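Local coordinates for putative capsid protein of prophage (Escherichia coli CFT073, PDB 3BQW) that probably serves as a major capsid protein, forming the protein shell of the phage encoded by this prophage, at residues Q128-L139 against V329-P337. Residues are numbered along the deposited sequence; the frame is centred on the assembly and turned at random.
Sequences QINAIKARVEWL and VQTHSAPQP
Gln128 reaches from the helix to strand 329-332 and is gripped at both ends of its amide. Its CB already lies against Thr331, 3.7 Å from OG1. With CG anti to the carbonyl carbon (chi1 -74°) and the chain extended beyond it, CD is carried toward the strand and back in the direction of Val329. There OE1 accepts a short bond of 2.6 Å from Thr331 OG1, whose donor lies in the plane of the amide carbonyl. NE2 turns the other way along the strand and gives a bent bond (N-H...O 148°) to the backbone O of Val329, 3.0 Å off, approaching from above that carbonyl's plane. The two bonds, both buried, fix which way round the amide sits.

Beyond this polar end the contact is mainly apolar. Thr331 CG2 touches the CD1 atoms of both Ile129 and Ile132, each at 3.9 Å, while Ile132 CG2 rests on Ser333, whose OG is bonded to Met312 O. Next comes the tightest carbon contact: Val136 CG2 presses on CB and CG of the Pro335 ring, 3.4 Å from each. Leu139 CB then meets Pro337 CG at 3.7 Å, the side chains crossing at about a right angle.

The helix runs nearly alongside strand 335-337, in the same direction, 28° apart, in a buried layer. Strand 327-338 is the common partner of strands 90-92, 292-295 and 314-319 in a mixed sheet, and the long helix 113-146 packs over one face of it. Val293 of strand 292-295 touches both Val136 and Pro335, and Ile151 of strand 148-151 borders Leu139 and Gln336.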
loop_
_atom_site.group_PDB
_atom_site.type_symbol
_atom_site.label_atom_id
_atom_site.label_comp_id
_atom_site.label_asym_id
_atom_site.label_seq_id
_atom_site.Cartn_x
_atom_site.Cartn_y
_atom_site.Cartn_z
ATOM N N GLN A 128 -7.864 -10.629 5.907
ATOM C CA GLN A 128 -8.180 -9.296 6.431
ATOM C C GLN A 128 -6.964 -8.357 6.466
ATOM O O GLN A 128 -7.055 -7.202 6.098
ATOM C CB GLN A 128 -8.847 -9.400 7.801
ATOM C CG GLN A 128 -10.267 -9.885 7.687
ATOM C CD GLN A 128 -10.818 -10.391 8.994
ATOM O OE1 GLN A 128 -10.222 -10.204 10.059
ATOM N NE2 GLN A 128 -11.957 -11.057 8.924
ATOM N N ILE A 129 -5.812 -8.867 6.880
ATOM C CA ILE A 129 -4.576 -8.077 6.812
ATOM C C ILE A 129 -4.206 -7.741 5.362
ATOM O O ILE A 129 -3.779 -6.636 5.075
ATOM C CB ILE A 129 -3.411 -8.796 7.514
ATOM C CG1 ILE A 129 -3.714 -8.962 9.008
ATOM C CG2 ILE A 129 -2.107 -8.028 7.325
ATOM C CD1 ILE A 129 -3.959 -7.695 9.748
ATOM N N ASN A 130 -4.387 -8.683 4.448
ATOM C CA ASN A 130 -4.114 -8.440 3.057
ATOM C C ASN A 130 -4.965 -7.284 2.564
ATOM O O ASN A 130 -4.508 -6.506 1.755
ATOM C CB ASN A 130 -4.435 -9.662 2.165
ATOM C CG ASN A 130 -3.414 -10.798 2.269
ATOM O OD1 ASN A 130 -3.693 -11.900 1.792
ATOM N ND2 ASN A 130 -2.254 -10.556 2.876
ATOM N N ALA A 131 -6.224 -7.230 2.988
ATOM C CA ALA A 131 -7.139 -6.199 2.536
ATOM C C ALA A 131 -6.781 -4.825 3.115
ATOM O O ALA A 131 -6.952 -3.801 2.445
ATOM C CB ALA A 131 -8.557 -6.562 2.897
ATOM N N ILE A 132 -6.347 -4.805 4.377
ATOM C CA ILE A 132 -5.916 -3.583 5.022
ATOM C C ILE A 132 -4.644 -3.083 4.343
ATOM O O ILE A 132 -4.518 -1.890 4.108
ATOM C CB ILE A 132 -5.711 -3.768 6.561
ATOM C CG1 ILE A 132 -7.064 -4.037 7.261
ATOM C CG2 ILE A 132 -5.065 -2.528 7.207
ATOM C CD1 ILE A 132 -6.947 -4.917 8.571
ATOM N N LYS A 133 -3.704 -3.990 4.036
ATOM C CA LYS A 133 -2.445 -3.601 3.400
ATOM C C LYS A 133 -2.647 -3.122 1.947
ATOM O O LYS A 133 -1.901 -2.274 1.472
ATOM C CB LYS A 133 -1.417 -4.728 3.450
ATOM C CG LYS A 133 -0.836 -4.929 4.824
ATOM C CD LYS A 133 0.361 -5.776 4.850
ATOM C CE LYS A 133 0.917 -5.914 6.298
ATOM N NZ LYS A 133 1.905 -7.040 6.376
ATOM N N ALA A 134 -3.648 -3.689 1.283
ATOM C CA ALA A 134 -4.076 -3.308 -0.044
ATOM C C ALA A 134 -4.659 -1.899 -0.072
ATOM O O ALA A 134 -4.325 -1.115 -0.948
ATOM C CB ALA A 134 -5.098 -4.315 -0.568
ATOM N N ARG A 135 -5.516 -1.569 0.891
ATOM C CA ARG A 135 -6.000 -0.192 1.034
ATOM C C ARG A 135 -4.854 0.771 1.282
ATOM O O ARG A 135 -4.810 1.840 0.703
ATOM C CB ARG A 135 -7.050 -0.080 2.147
ATOM C CG ARG A 135 -7.417 1.388 2.558
ATOM C CD ARG A 135 -8.497 1.925 1.708
ATOM N NE ARG A 135 -9.627 1.024 1.821
ATOM C CZ ARG A 135 -10.637 0.929 0.964
ATOM N NH1 ARG A 135 -10.711 1.724 -0.121
ATOM N NH2 ARG A 135 -11.593 0.020 1.217
ATOM N N VAL A 136 -3.932 0.401 2.149
ATOM C CA VAL A 136 -2.784 1.231 2.408
ATOM C C VAL A 136 -1.941 1.468 1.144
ATOM O O VAL A 136 -1.471 2.590 0.928
ATOM C CB VAL A 136 -1.916 0.658 3.557
ATOM C CG1 VAL A 136 -0.610 1.408 3.693
ATOM C CG2 VAL A 136 -2.668 0.717 4.864
ATOM N N GLU A 137 -1.757 0.436 0.322
ATOM C CA GLU A 137 -0.942 0.547 -0.900
ATOM C C GLU A 137 -1.624 1.425 -1.911
ATOM O O GLU A 137 -0.951 2.191 -2.608
ATOM C CB GLU A 137 -0.653 -0.833 -1.516
ATOM C CG GLU A 137 0.146 -0.859 -2.826
ATOM C CD GLU A 137 1.626 -0.550 -2.662
ATOM O OE1 GLU A 137 2.045 -0.154 -1.556
ATOM O OE2 GLU A 137 2.388 -0.647 -3.667
ATOM N N TRP A 138 -2.948 1.299 -2.002
ATOM C CA TRP A 138 -3.767 2.140 -2.853
ATOM C C TRP A 138 -3.590 3.603 -2.452
ATOM O O TRP A 138 -3.338 4.450 -3.282
ATOM C CB TRP A 138 -5.237 1.721 -2.737
ATOM C CG TRP A 138 -6.175 2.532 -3.539
ATOM C CD1 TRP A 138 -6.281 2.554 -4.910
ATOM C CD2 TRP A 138 -7.163 3.447 -3.046
ATOM N NE1 TRP A 138 -7.257 3.432 -5.288
ATOM C CE2 TRP A 138 -7.821 3.989 -4.164
ATOM C CE3 TRP A 138 -7.545 3.870 -1.760
ATOM C CZ2 TRP A 138 -8.867 4.931 -4.040
ATOM C CZ3 TRP A 138 -8.583 4.786 -1.628
ATOM C CH2 TRP A 138 -9.220 5.328 -2.767
ATOM N N LEU A 139 -3.703 3.872 -1.150
ATOM C CA LEU A 139 -3.471 5.190 -0.625
ATOM C C LEU A 139 -2.039 5.661 -0.910
ATOM O O LEU A 139 -1.853 6.790 -1.278
ATOM C CB LEU A 139 -3.766 5.223 0.881
ATOM C CG LEU A 139 -5.244 5.188 1.279
ATOM C CD1 LEU A 139 -5.396 5.024 2.807
ATOM C CD2 LEU A 139 -5.967 6.398 0.787
ATOM N N VAL A 329 -14.716 -13.590 12.550
ATOM C CA VAL A 329 -13.427 -12.997 12.885
ATOM C C VAL A 329 -13.402 -11.636 12.180
ATOM O O VAL A 329 -13.961 -11.453 11.090
ATOM C CB VAL A 329 -12.192 -13.901 12.520
ATOM C CG1 VAL A 329 -11.990 -14.024 11.033
ATOM C CG2 VAL A 329 -10.935 -13.347 13.131
ATOM N N GLN A 330 -12.788 -10.669 12.837
ATOM C CA GLN A 330 -12.745 -9.305 12.342
ATOM C C GLN A 330 -11.466 -8.635 12.807
ATOM O O GLN A 330 -11.017 -8.850 13.937
ATOM C CB GLN A 330 -13.951 -8.556 12.891
ATOM C CG GLN A 330 -14.047 -7.116 12.510
ATOM C CD GLN A 330 -15.224 -6.459 13.155
ATOM O OE1 GLN A 330 -15.308 -6.416 14.374
ATOM N NE2 GLN A 330 -16.165 -5.967 12.346
ATOM N N THR A 331 -10.893 -7.799 11.958
ATOM C CA THR A 331 -9.668 -7.079 12.270
ATOM C C THR A 331 -9.862 -5.559 12.073
ATOM O O THR A 331 -10.150 -5.088 10.963
ATOM C CB THR A 331 -8.501 -7.577 11.394
ATOM O OG1 THR A 331 -8.443 -9.010 11.463
ATOM C CG2 THR A 331 -7.165 -6.977 11.867
ATOM N N HIS A 332 -9.697 -4.821 13.170
ATOM C CA HIS A 332 -9.727 -3.362 13.189
ATOM C C HIS A 332 -8.372 -2.766 12.836
ATOM O O HIS A 332 -7.338 -3.253 13.272
ATOM C CB HIS A 332 -10.128 -2.864 14.583
ATOM C CG HIS A 332 -11.552 -3.143 14.935
ATOM N ND1 HIS A 332 -12.062 -4.418 15.013
ATOM C CD2 HIS A 332 -12.579 -2.312 15.215
ATOM C CE1 HIS A 332 -13.339 -4.361 15.341
ATOM N NE2 HIS A 332 -13.682 -3.091 15.451
ATOM N N SER A 333 -8.394 -1.700 12.044
ATOM C CA SER A 333 -7.188 -0.916 11.694
ATOM C C SER A 333 -7.570 0.467 11.140
ATOM O O SER A 333 -8.587 0.604 10.463
ATOM C CB SER A 333 -6.350 -1.657 10.645
ATOM O OG SER A 333 -5.045 -1.120 10.553
ATOM N N ALA A 334 -6.732 1.470 11.406
ATOM C CA ALA A 334 -6.973 2.850 10.939
ATOM C C ALA A 334 -5.684 3.449 10.389
ATOM O O ALA A 334 -5.171 4.405 10.933
ATOM C CB ALA A 334 -7.552 3.728 12.086
ATOM N N PRO A 335 -5.171 2.884 9.293
ATOM C CA PRO A 335 -3.925 3.314 8.665
ATOM C C PRO A 335 -4.066 4.492 7.713
ATOM O O PRO A 335 -5.092 4.643 7.032
ATOM C CB PRO A 335 -3.501 2.078 7.878
ATOM C CG PRO A 335 -4.804 1.466 7.449
ATOM C CD PRO A 335 -5.768 1.736 8.571
ATOM N N GLN A 336 -3.008 5.304 7.666
ATOM C CA GLN A 336 -2.874 6.400 6.712
ATOM C C GLN A 336 -1.391 6.597 6.380
ATOM O O GLN A 336 -0.600 6.871 7.285
ATOM C CB GLN A 336 -3.392 7.698 7.333
ATOM C CG GLN A 336 -3.256 8.934 6.431
ATOM C CD GLN A 336 -3.916 8.751 5.078
ATOM O OE1 GLN A 336 -5.074 8.328 5.005
ATOM N NE2 GLN A 336 -3.188 9.073 3.995
ATOM N N PRO A 337 -0.999 6.402 5.106
ATOM C CA PRO A 337 0.359 6.729 4.680
ATOM C C PRO A 337 0.669 8.232 4.790
ATOM O O PRO A 337 -0.168 9.073 4.475
ATOM C CB PRO A 337 0.417 6.259 3.220
ATOM C CG PRO A 337 -0.774 5.474 3.005
ATOM C CD PRO A 337 -1.778 5.770 4.033
#